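Long-range contact in hypothetical membrane protein (Corynebacterium glutamicum, PDB 6JS9), which binds heme through its N-terminal HtaA domain, the part in this structure, and probably takes part in heme transfer during corynebacterial heme uptake: residues 8-22 against 43-56. Residues are numbered along the deposited sequence; the frame is centred on the assembly and turned at random.
Sequences ASDGSLNWGFRQSFR and NGGNFAFTPRTNGT. With HEM (protoporphyrin IX containing Fe), chain C.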
ATOM      1  N   ALA A   8     -12.296  -1.475  14.039  1.00 45.50           N
ATOM      2  CA  ALA A   8     -10.923  -1.970  14.176  1.00 39.87           C
ATOM      3  C   ALA A   8     -10.184  -1.071  15.156  1.00 47.24           C
ATOM      4  O   ALA A   8      -9.772   0.038  14.810  1.00 45.71           O
ATOM      5  CB  ALA A   8     -10.213  -1.992  12.823  1.00 36.55           C
ATOM      6  N   SER A   9      -9.975  -1.556  16.379  1.00 47.01           N
ATOM      7  CA  SER A   9      -9.428  -0.720  17.440  1.00 42.93           C
ATOM      8  C   SER A   9      -7.954  -0.972  17.732  1.00 48.74           C
ATOM      9  O   SER A   9      -7.378  -0.242  18.546  1.00 52.43           O
ATOM     10  CB  SER A   9     -10.231  -0.921  18.729  1.00 50.06           C
ATOM     11  OG  SER A   9     -10.192  -2.277  19.117  1.00 46.93           O
ATOM     12  N   ASP A  10      -7.329  -1.968  17.103  1.00 47.26           N
ATOM     13  CA  ASP A  10      -5.921  -2.262  17.353  1.00 46.35           C
ATOM     14  C   ASP A  10      -5.408  -3.233  16.294  1.00 48.74           C
ATOM     15  O   ASP A  10      -6.178  -3.816  15.526  1.00 48.79           O
ATOM     16  CB  ASP A  10      -5.705  -2.842  18.753  1.00 53.50           C
ATOM     17  CG  ASP A  10      -4.486  -2.269  19.434  1.00 55.72           C
ATOM     18  OD1 ASP A  10      -3.621  -1.692  18.738  1.00 51.83           O
ATOM     19  OD2 ASP A  10      -4.392  -2.398  20.668  1.00 56.09           O
ATOM     20  N   GLY A  11      -4.092  -3.421  16.288  1.00 45.48           N
ATOM     21  CA  GLY A  11      -3.435  -4.270  15.317  1.00 40.38           C
ATOM     22  C   GLY A  11      -2.768  -3.436  14.248  1.00 40.59           C
ATOM     23  O   GLY A  11      -2.614  -2.219  14.381  1.00 38.66           O
ATOM     24  N   SER A  12      -2.375  -4.104  13.163  1.00 41.85           N
ATOM     25  CA  SER A  12      -1.715  -3.392  12.074  1.00 37.22           C
ATOM     26  C   SER A  12      -1.761  -4.210  10.796  1.00 38.06           C
ATOM     27  O   SER A  12      -1.718  -5.443  10.821  1.00 43.35           O
ATOM     28  CB  SER A  12      -0.258  -3.068  12.421  1.00 41.80           C
ATOM     29  OG  SER A  12       0.513  -4.258  12.462  1.00 42.28           O
ATOM     30  N   LEU A  13      -1.835  -3.504   9.675  1.00 38.07           N
ATOM     31  CA  LEU A  13      -1.509  -4.078   8.383  1.00 42.09           C
ATOM     32  C   LEU A  13      -0.008  -3.949   8.169  1.00 41.32           C
ATOM     33  O   LEU A  13       0.545  -2.850   8.273  1.00 36.47           O
ATOM     34  CB  LEU A  13      -2.276  -3.372   7.265  1.00 38.29           C
ATOM     35  CG  LEU A  13      -1.790  -3.583   5.827  1.00 33.77           C
ATOM     36  CD1 LEU A  13      -1.950  -5.045   5.412  1.00 36.07           C
ATOM     37  CD2 LEU A  13      -2.563  -2.679   4.882  1.00 29.30           C
ATOM     38  N   ASN A  14       0.647  -5.077   7.897  1.00 36.37           N
ATOM     39  CA  ASN A  14       2.082  -5.138   7.676  1.00 32.19           C
ATOM     40  C   ASN A  14       2.306  -5.434   6.196  1.00 37.19           C
ATOM     41  O   ASN A  14       1.976  -6.528   5.728  1.00 42.78           O
ATOM     42  CB  ASN A  14       2.734  -6.208   8.553  1.00 33.53           C
ATOM     43  CG  ASN A  14       2.533  -5.967  10.030  1.00 44.48           C
ATOM     44  OD1 ASN A  14       2.331  -4.835  10.476  1.00 48.83           O
ATOM     45  ND2 ASN A  14       2.598  -7.040  10.807  1.00 41.98           N
ATOM     46  N   TRP A  15       2.859  -4.467   5.461  1.00 36.16           N
ATOM     47  CA  TRP A  15       3.013  -4.615   4.010  1.00 35.44           C
ATOM     48  C   TRP A  15       3.981  -3.568   3.490  1.00 38.76           C
ATOM     49  O   TRP A  15       3.700  -2.373   3.601  1.00 38.82           O
ATOM     50  CB  TRP A  15       1.666  -4.464   3.307  1.00 32.92           C
ATOM     51  CG  TRP A  15       1.655  -4.821   1.846  1.00 31.53           C
ATOM     52  CD1 TRP A  15       1.965  -6.031   1.297  1.00 39.62           C
ATOM     53  CD2 TRP A  15       1.253  -3.978   0.752  1.00 29.38           C
ATOM     54  NE1 TRP A  15       1.810  -5.985  -0.074  1.00 30.05           N
ATOM     55  CE2 TRP A  15       1.355  -4.742  -0.427  1.00 32.08           C
ATOM     56  CE3 TRP A  15       0.812  -2.654   0.659  1.00 31.41           C
ATOM     57  CZ2 TRP A  15       1.054  -4.219  -1.689  1.00 36.06           C
ATOM     58  CZ3 TRP A  15       0.496  -2.137  -0.593  1.00 27.06           C
ATOM     59  CH2 TRP A  15       0.630  -2.918  -1.749  1.00 36.05           C
ATOM     60  N   GLY A  16       5.086  -4.010   2.884  1.00 36.73           N
ATOM     61  CA  GLY A  16       6.063  -3.084   2.338  1.00 32.31           C
ATOM     62  C   GLY A  16       6.002  -2.984   0.825  1.00 32.81           C
ATOM     63  O   GLY A  16       7.031  -2.790   0.176  1.00 34.10           O
ATOM     64  N   PHE A  17       4.801  -3.128   0.259  1.00 30.24           N
ATOM     65  CA  PHE A  17       4.553  -3.078  -1.186  1.00 33.09           C
ATOM     66  C   PHE A  17       5.236  -4.236  -1.911  1.00 39.75           C
ATOM     67  O   PHE A  17       4.571  -5.209  -2.293  1.00 34.68           O
ATOM     68  CB  PHE A  17       4.988  -1.727  -1.777  1.00 26.69           C
ATOM     69  CG  PHE A  17       4.796  -1.619  -3.270  1.00 29.91           C
ATOM     70  CD1 PHE A  17       3.542  -1.789  -3.839  1.00 33.67           C
ATOM     71  CD2 PHE A  17       5.869  -1.327  -4.102  1.00 33.62           C
ATOM     72  CE1 PHE A  17       3.353  -1.691  -5.227  1.00 32.43           C
ATOM     73  CE2 PHE A  17       5.692  -1.212  -5.485  1.00 34.01           C
ATOM     74  CZ  PHE A  17       4.417  -1.394  -6.045  1.00 34.60           C
ATOM     75  N   ARG A  18       6.555  -4.157  -2.103  1.00 36.29           N
ATOM     76  CA  ARG A  18       7.271  -5.202  -2.838  1.00 38.96           C
ATOM     77  C   ARG A  18       8.758  -5.106  -2.539  1.00 41.54           C
ATOM     78  O   ARG A  18       9.376  -4.069  -2.806  1.00 35.50           O
ATOM     79  CB  ARG A  18       7.022  -5.087  -4.337  1.00 37.56           C
ATOM     80  CG  ARG A  18       7.897  -6.022  -5.127  1.00 38.50           C
ATOM     81  CD  ARG A  18       7.234  -6.501  -6.386  1.00 43.23           C
ATOM     82  NE  ARG A  18       8.234  -7.107  -7.251  1.00 47.15           N
ATOM     83  CZ  ARG A  18       7.962  -7.817  -8.333  1.00 51.80           C
ATOM     84  NH1 ARG A  18       6.702  -8.023  -8.689  1.00 54.37           N
ATOM     85  NH2 ARG A  18       8.958  -8.314  -9.059  1.00 49.41           N
ATOM     86  N   GLN A  19       9.344  -6.186  -2.014  1.00 38.90           N
ATOM     87  CA  GLN A  19      10.720  -6.099  -1.538  1.00 39.55           C
ATOM     88  C   GLN A  19      11.678  -5.683  -2.653  1.00 34.07           C
ATOM     89  O   GLN A  19      12.609  -4.905  -2.416  1.00 34.87           O
ATOM     90  CB  GLN A  19      11.171  -7.422  -0.924  1.00 34.86           C
ATOM     91  CG  GLN A  19      12.492  -7.285  -0.181  1.00 42.79           C
ATOM     92  CD  GLN A  19      12.938  -8.575   0.454  1.00 54.10           C
ATOM     93  OE1 GLN A  19      12.625  -9.659  -0.037  1.00 58.32           O
ATOM     94  NE2 GLN A  19      13.668  -8.471   1.556  1.00 61.81           N
ATOM     95  N   SER A  20      11.475  -6.189  -3.871  1.00 32.65           N
ATOM     96  CA  SER A  20      12.382  -5.820  -4.959  1.00 36.64           C
ATOM     97  C   SER A  20      12.320  -4.329  -5.255  1.00 39.98           C
ATOM     98  O   SER A  20      13.325  -3.734  -5.664  1.00 33.84           O
ATOM     99  CB  SER A  20      12.065  -6.618  -6.223  1.00 38.82           C
ATOM    100  OG  SER A  20      10.855  -6.171  -6.815  1.00 40.55           O
ATOM    101  N   PHE A  21      11.157  -3.706  -5.063  1.00 30.43           N
ATOM    102  CA  PHE A  21      11.082  -2.262  -5.233  1.00 32.96           C
ATOM    103  C   PHE A  21      11.834  -1.535  -4.124  1.00 38.24           C
ATOM    104  O   PHE A  21      12.583  -0.586  -4.393  1.00 43.64           O
ATOM    105  CB  PHE A  21       9.630  -1.801  -5.286  1.00 32.21           C
ATOM    106  CG  PHE A  21       9.486  -0.353  -5.626  1.00 31.61           C
ATOM    107  CD1 PHE A  21       9.853   0.108  -6.886  1.00 28.40           C
ATOM    108  CD2 PHE A  21       9.001   0.551  -4.696  1.00 31.70           C
ATOM    109  CE1 PHE A  21       9.723   1.436  -7.209  1.00 27.42           C
ATOM    110  CE2 PHE A  21       8.871   1.885  -5.019  1.00 27.05           C
ATOM    111  CZ  PHE A  21       9.237   2.329  -6.278  1.00 28.98           C
ATOM    112  N   ARG A  22      11.645  -1.954  -2.865  1.00 29.86           N
ATOM    113  CA  ARG A  22      12.396  -1.334  -1.774  1.00 27.73           C
ATOM    114  C   ARG A  22      13.895  -1.471  -1.999  1.00 31.13           C
ATOM    115  O   ARG A  22      14.659  -0.542  -1.710  1.00 28.46           O
ATOM    116  CB  ARG A  22      12.007  -1.945  -0.418  1.00 31.52           C
ATOM    117  CG  ARG A  22      10.518  -1.831  -0.077  1.00 31.64           C
ATOM    118  CD  ARG A  22      10.233  -2.030   1.419  1.00 38.02           C
ATOM    119  NE  ARG A  22      10.799  -3.261   1.967  1.00 40.84           N
ATOM    120  CZ  ARG A  22      10.283  -4.471   1.780  1.00 36.77           C
ATOM    121  NH1 ARG A  22       9.191  -4.622   1.045  1.00 32.58           N
ATOM    122  NH2 ARG A  22      10.867  -5.529   2.316  1.00 36.82           N
ATOM    123  N   ASN A  43       8.942  -1.966  10.785  1.00 50.66           N
ATOM    124  CA  ASN A  43       8.628  -3.379  11.040  1.00 54.36           C
ATOM    125  C   ASN A  43       9.398  -4.303  10.090  1.00 49.49           C
ATOM    126  O   ASN A  43       8.861  -5.278   9.553  1.00 42.92           O
ATOM    127  CB  ASN A  43       7.116  -3.623  10.967  1.00 52.00           C
ATOM    128  CG  ASN A  43       6.723  -5.022  11.418  1.00 58.35           C
ATOM    129  OD1 ASN A  43       6.123  -5.788  10.656  1.00 60.32           O
ATOM    130  ND2 ASN A  43       7.062  -5.365  12.654  1.00 62.76           N
ATOM    131  N   GLY A  44      10.677  -3.981   9.885  1.00 52.07           N
ATOM    132  CA  GLY A  44      11.594  -4.802   9.121  1.00 49.47           C
ATOM    133  C   GLY A  44      11.500  -4.671   7.618  1.00 48.46           C
ATOM    134  O   GLY A  44      12.048  -5.521   6.909  1.00 53.05           O
ATOM    135  N   GLY A  45      10.840  -3.625   7.106  1.00 42.33           N
ATOM    136  CA  GLY A  45      10.524  -3.513   5.695  1.00 42.20           C
ATOM    137  C   GLY A  45       9.105  -3.922   5.363  1.00 38.82           C
ATOM    138  O   GLY A  45       8.623  -3.630   4.258  1.00 35.38           O
ATOM    139  N   ASN A  46       8.430  -4.586   6.294  1.00 41.10           N
ATOM    140  CA  ASN A  46       7.020  -4.914   6.163  1.00 39.74           C
ATOM    141  C   ASN A  46       6.207  -3.847   6.894  1.00 43.06           C
ATOM    142  O   ASN A  46       5.664  -4.049   7.991  1.00 40.01           O
ATOM    143  CB  ASN A  46       6.769  -6.313   6.707  1.00 42.45           C
ATOM    144  CG  ASN A  46       7.725  -7.333   6.117  1.00 47.61           C
ATOM    145  OD1 ASN A  46       7.821  -7.480   4.897  1.00 39.95           O
ATOM    146  ND2 ASN A  46       8.469  -8.014   6.982  1.00 53.98           N
ATOM    147  N   PHE A  47       6.156  -2.686   6.242  1.00 31.31           N
ATOM    148  CA  PHE A  47       5.627  -1.460   6.832  1.00 36.66           C
ATOM    149  C   PHE A  47       4.309  -1.689   7.562  1.00 37.33           C
ATOM    150  O   PHE A  47       3.375  -2.282   7.016  1.00 37.69           O
ATOM    151  CB  PHE A  47       5.443  -0.417   5.736  1.00 31.74           C
ATOM    152  CG  PHE A  47       6.705  -0.130   4.967  1.00 36.83           C
ATOM    153  CD1 PHE A  47       7.951  -0.340   5.548  1.00 40.86           C
ATOM    154  CD2 PHE A  47       6.645   0.363   3.681  1.00 28.94           C
ATOM    155  CE1 PHE A  47       9.119  -0.080   4.853  1.00 41.02           C
ATOM    156  CE2 PHE A  47       7.815   0.631   2.978  1.00 43.68           C
ATOM    157  CZ  PHE A  47       9.050   0.410   3.574  1.00 35.13           C
ATOM    158  N   ALA A  48       4.242  -1.200   8.800  1.00 43.59           N
ATOM    159  CA  ALA A  48       3.112  -1.429   9.697  1.00 45.38           C
ATOM    160  C   ALA A  48       2.229  -0.183   9.761  1.00 37.35           C
ATOM    161  O   ALA A  48       2.696   0.897  10.145  1.00 37.18           O
ATOM    162  CB  ALA A  48       3.609  -1.803  11.092  1.00 35.08           C
ATOM    163  N   PHE A  49       0.958  -0.340   9.393  1.00 32.93           N
ATOM    164  CA  PHE A  49      -0.036   0.730   9.419  1.00 38.67           C
ATOM    165  C   PHE A  49      -1.129   0.398  10.435  1.00 38.56           C
ATOM    166  O   PHE A  49      -1.728  -0.682  10.377  1.00 37.09           O
ATOM    167  CB  PHE A  49      -0.657   0.923   8.033  1.00 34.74           C
ATOM    168  CG  PHE A  49       0.367   1.095   6.926  1.00 37.99           C
ATOM    169  CD1 PHE A  49       0.874   2.359   6.613  1.00 40.99           C
ATOM    170  CD2 PHE A  49       0.824   0.001   6.214  1.00 32.23           C
ATOM    171  CE1 PHE A  49       1.822   2.527   5.590  1.00 41.08           C
ATOM    172  CE2 PHE A  49       1.779   0.166   5.181  1.00 34.18           C
ATOM    173  CZ  PHE A  49       2.273   1.432   4.879  1.00 34.43           C
ATOM    174  N   THR A  50      -1.408   1.359  11.378  1.00 38.47           N
ATOM    175  CA  THR A  50      -2.416   1.140  12.409  1.00 42.85           C
ATOM    176  C   THR A  50      -3.799   1.581  11.924  1.00 41.75           C
ATOM    177  O   THR A  50      -3.907   2.518  11.131  1.00 34.59           O
ATOM    178  CB  THR A  50      -2.054   1.911  13.676  1.00 46.12           C
ATOM    179  OG1 THR A  50      -2.065   3.316  13.396  1.00 55.82           O
ATOM    180  CG2 THR A  50      -0.684   1.501  14.167  1.00 38.10           C
ATOM    181  N   PRO A  51      -4.873   0.926  12.392  1.00 41.83           N
ATOM    182  CA  PRO A  51      -6.228   1.338  11.984  1.00 46.21           C
ATOM    183  C   PRO A  51      -6.584   2.713  12.536  1.00 46.52           C
ATOM    184  O   PRO A  51      -6.280   3.042  13.684  1.00 39.55           O
ATOM    185  CB  PRO A  51      -7.140   0.257  12.587  1.00 46.46           C
ATOM    186  CG  PRO A  51      -6.227  -0.790  13.166  1.00 52.05           C
ATOM    187  CD  PRO A  51      -4.895  -0.163  13.386  1.00 43.60           C
ATOM    188  N   ARG A  52      -7.254   3.511  11.714  1.00 41.21           N
ATOM    189  CA  ARG A  52      -7.624   4.865  12.114  1.00 46.14           C
ATOM    190  C   ARG A  52      -8.895   4.865  12.966  1.00 41.91           C
ATOM    191  O   ARG A  52      -9.868   4.178  12.650  1.00 38.43           O
ATOM    192  CB  ARG A  52      -7.828   5.725  10.869  1.00 54.71           C
ATOM    193  CG  ARG A  52      -7.368   7.146  11.013  1.00 57.78           C
ATOM    194  CD  ARG A  52      -7.570   7.879   9.715  1.00 54.45           C
ATOM    195  NE  ARG A  52      -6.330   8.058   8.968  1.00 48.94           N
ATOM    196  CZ  ARG A  52      -6.300   8.350   7.671  1.00 47.87           C
ATOM    197  NH1 ARG A  52      -7.441   8.466   7.007  1.00 46.40           N
ATOM    198  NH2 ARG A  52      -5.142   8.515   7.037  1.00 42.44           N
ATOM    199  N   THR A  53      -8.888   5.647  14.047  1.00 40.90           N
ATOM    200  CA  THR A  53     -10.116   5.830  14.817  1.00 42.16           C
ATOM    201  C   THR A  53     -11.212   6.331  13.891  1.00 46.75           C
ATOM    202  O   THR A  53     -10.956   7.142  12.995  1.00 44.75           O
ATOM    203  CB  THR A  53      -9.919   6.824  15.955  1.00 43.97           C
ATOM    204  OG1 THR A  53      -8.862   6.380  16.806  1.00 55.02           O
ATOM    205  CG2 THR A  53     -11.205   6.958  16.777  1.00 46.44           C
ATOM    206  N   ASN A  54     -12.429   5.831  14.109  1.00 40.45           N
ATOM    207  CA  ASN A  54     -13.581   5.956  13.219  1.00 41.13           C
ATOM    208  C   ASN A  54     -13.308   5.438  11.816  1.00 38.19           C
ATOM    209  O   ASN A  54     -14.100   5.699  10.911  1.00 39.33           O
ATOM    210  CB  ASN A  54     -14.089   7.398  13.109  1.00 46.38           C
ATOM    211  CG  ASN A  54     -14.743   7.892  14.367  1.00 56.49           C
ATOM    212  OD1 ASN A  54     -15.160   7.103  15.224  1.00 65.32           O
ATOM    213  ND2 ASN A  54     -14.853   9.215  14.487  1.00 51.22           N
ATOM    214  N   GLY A  55     -12.204   4.735  11.595  1.00 43.49           N
ATOM    215  CA  GLY A  55     -11.855   4.343  10.245  1.00 36.20           C
ATOM    216  C   GLY A  55     -12.501   3.070   9.742  1.00 37.91           C
ATOM    217  O   GLY A  55     -12.145   2.605   8.657  1.00 34.65           O
ATOM    218  N   THR A  56     -13.431   2.472  10.484  1.00 36.54           N
ATOM    219  CA  THR A  56     -13.997   1.184  10.100  1.00 37.91           C
ATOM    220  C   THR A  56     -15.460   1.339   9.707  1.00 38.07           C
ATOM    221  O   THR A  56     -16.255   1.918  10.454  1.00 41.07           O
ATOM    222  CB  THR A  56     -13.854   0.156  11.226  1.00 44.59           C
ATOM    223  OG1 THR A  56     -12.463   0.004  11.558  1.00 45.89           O
ATOM    224  CG2 THR A  56     -14.408  -1.181  10.776  1.00 41.12           C
TER
HETATM  225  CHA HEM C 300      13.235  -0.773 -12.473  1.00 31.17           C
HETATM  226  CHB HEM C 300       9.746   2.472 -11.523  1.00 33.36           C
HETATM  227  CHC HEM C 300      12.414   6.072 -13.425  1.00 27.53           C
HETATM  228  CHD HEM C 300      15.695   2.754 -14.781  1.00 29.26           C
HETATM  229  C1A HEM C 300      12.057  -0.208 -12.018  1.00 32.90           C
HETATM  230  C2A HEM C 300      10.997  -0.885 -11.300  1.00 29.00           C
HETATM  231  C3A HEM C 300      10.029  -0.004 -11.027  1.00 33.83           C
HETATM  232  C4A HEM C 300      10.447   1.282 -11.568  1.00 30.88           C
HETATM  233  CMA HEM C 300       8.710  -0.328 -10.273  1.00 24.87           C
HETATM  234  CAA HEM C 300      11.024  -2.371 -10.917  1.00 25.53           C
HETATM  235  CBA HEM C 300      11.996  -2.572  -9.756  1.00 27.25           C
HETATM  236  CGA HEM C 300      11.918  -4.005  -9.312  1.00 38.56           C
HETATM  237  O1A HEM C 300      11.024  -4.328  -8.478  1.00 33.75           O
HETATM  238  O2A HEM C 300      12.748  -4.813  -9.809  1.00 35.62           O
HETATM  239  C1B HEM C 300      10.159   3.713 -11.963  1.00 26.05           C
HETATM  240  C2B HEM C 300       9.363   4.930 -11.882  1.00 28.78           C
HETATM  241  C3B HEM C 300      10.094   5.938 -12.406  1.00 29.48           C
HETATM  242  C4B HEM C 300      11.379   5.381 -12.827  1.00 25.11           C
HETATM  243  CMB HEM C 300       7.931   4.961 -11.273  1.00 31.34           C
HETATM  244  CAB HEM C 300       9.773   7.452 -12.577  1.00 31.65           C
HETATM  245  CBB HEM C 300       8.628   8.041 -12.203  1.00 36.20           C
HETATM  246  C1C HEM C 300      13.544   5.496 -13.984  1.00 25.01           C
HETATM  247  C2C HEM C 300      14.621   6.193 -14.657  1.00 23.45           C
HETATM  248  C3C HEM C 300      15.532   5.277 -15.033  1.00 25.99           C
HETATM  249  C4C HEM C 300      15.063   3.971 -14.596  1.00 26.32           C
HETATM  250  CMC HEM C 300      14.619   7.722 -14.860  1.00 28.00           C
HETATM  251  CAC HEM C 300      16.872   5.481 -15.792  1.00 31.37           C
HETATM  252  CBC HEM C 300      17.305   6.661 -16.230  1.00 35.68           C
HETATM  253  C1D HEM C 300      15.340   1.517 -14.266  1.00 23.95           C
HETATM  254  C2D HEM C 300      16.099   0.274 -14.378  1.00 32.14           C
HETATM  255  C3D HEM C 300      15.415  -0.698 -13.742  1.00 28.14           C
HETATM  256  C4D HEM C 300      14.205  -0.112 -13.205  1.00 28.76           C
HETATM  257  CMD HEM C 300      17.460   0.102 -15.096  1.00 27.90           C
HETATM  258  CAD HEM C 300      15.815  -2.183 -13.560  1.00 27.30           C
HETATM  259  CBD HEM C 300      16.649  -2.218 -12.273  1.00 26.61           C
HETATM  260  CGD HEM C 300      17.110  -3.613 -11.917  1.00 34.88           C
HETATM  261  O1D HEM C 300      18.076  -3.710 -11.124  1.00 33.11           O
HETATM  262  O2D HEM C 300      16.537  -4.623 -12.412  1.00 39.43           O
HETATM  263  NA  HEM C 300      11.684   1.110 -12.153  1.00 34.39           N
HETATM  264  NB  HEM C 300      11.375   4.033 -12.549  1.00 27.07           N
HETATM  265  NC  HEM C 300      13.861   4.155 -13.952  1.00 27.43           N
HETATM  266  ND  HEM C 300      14.196   1.226 -13.537  1.00 26.95           N
HETATM  267 FE   HEM C 300      12.920   2.680 -12.772  1.00 36.31          FE
HETATM  268  O   HOH W   1       6.111  -6.565   2.989  1.00 32.53           O
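Leu13 and Phe49 form an antiparallel hydrogen-bonded pair: Leu13 N gives its hydrogen to Phe49 O at 2.9 Å, in the carbonyl plane, and Phe49 N returns one to Leu13 O at 2.8 Å. One step on, Asn14 and Ala48 make a non-hydrogen-bonded pair, and Trp15 N to Phe47 O (2.7 Å) closes the ladder. At the far end, where the two segments no longer pair through their backbones, a side chain takes over: Ala8 N donates to Thr56 OG1 at 2.9 Å, nearly straight at 164°.

On the Asn14–Ala48 face, Ser12 OG donates to Asn14 OD1 from 33° outside the amide plane, while the same oxygen rests 3.3 Å from Ala48 CB. A water accepts from Gly16 N and donates to Asn46 OD1, continuing the link past the strand end.

The rings meet both carbon and carbonyl oxygen. Gly16 CA lies over one face of the Phe47 ring, a CH-pi contact 4.2 Å from the centroid. Phe49 turns its edge to Trp15 O, in plane, and Leu13 CG approaches its CD2. Both rings also pack on strand 63-79. Near Thr56, Pro51 CB meets Ala8 CB at 3.8 Å, and Pro51 CD lies against Gly11 O.

Arg22 reaches back from the helix that starts at Gln19. CG anti to its carbonyl carbon (chi1 -58°) and an extended chi2 carry CD to 3.5 Å from Phe47 CZ; the bend at chi3 then turns one guanidinium face to Gly45 O. This oxygen lies above the group, too poorly angled for a hydrogen bond, though the positive charge probably attracts it. NH1 instead bonds Gly16 O and makes a salt bridge with Asp174.

Strand 11-14 is thus stitched into the antiparallel sheet, also pairing with strand 177-183. Ser20 bonds a heme propionate, which is consistent with Arg22 helping to fix the helix that carries it.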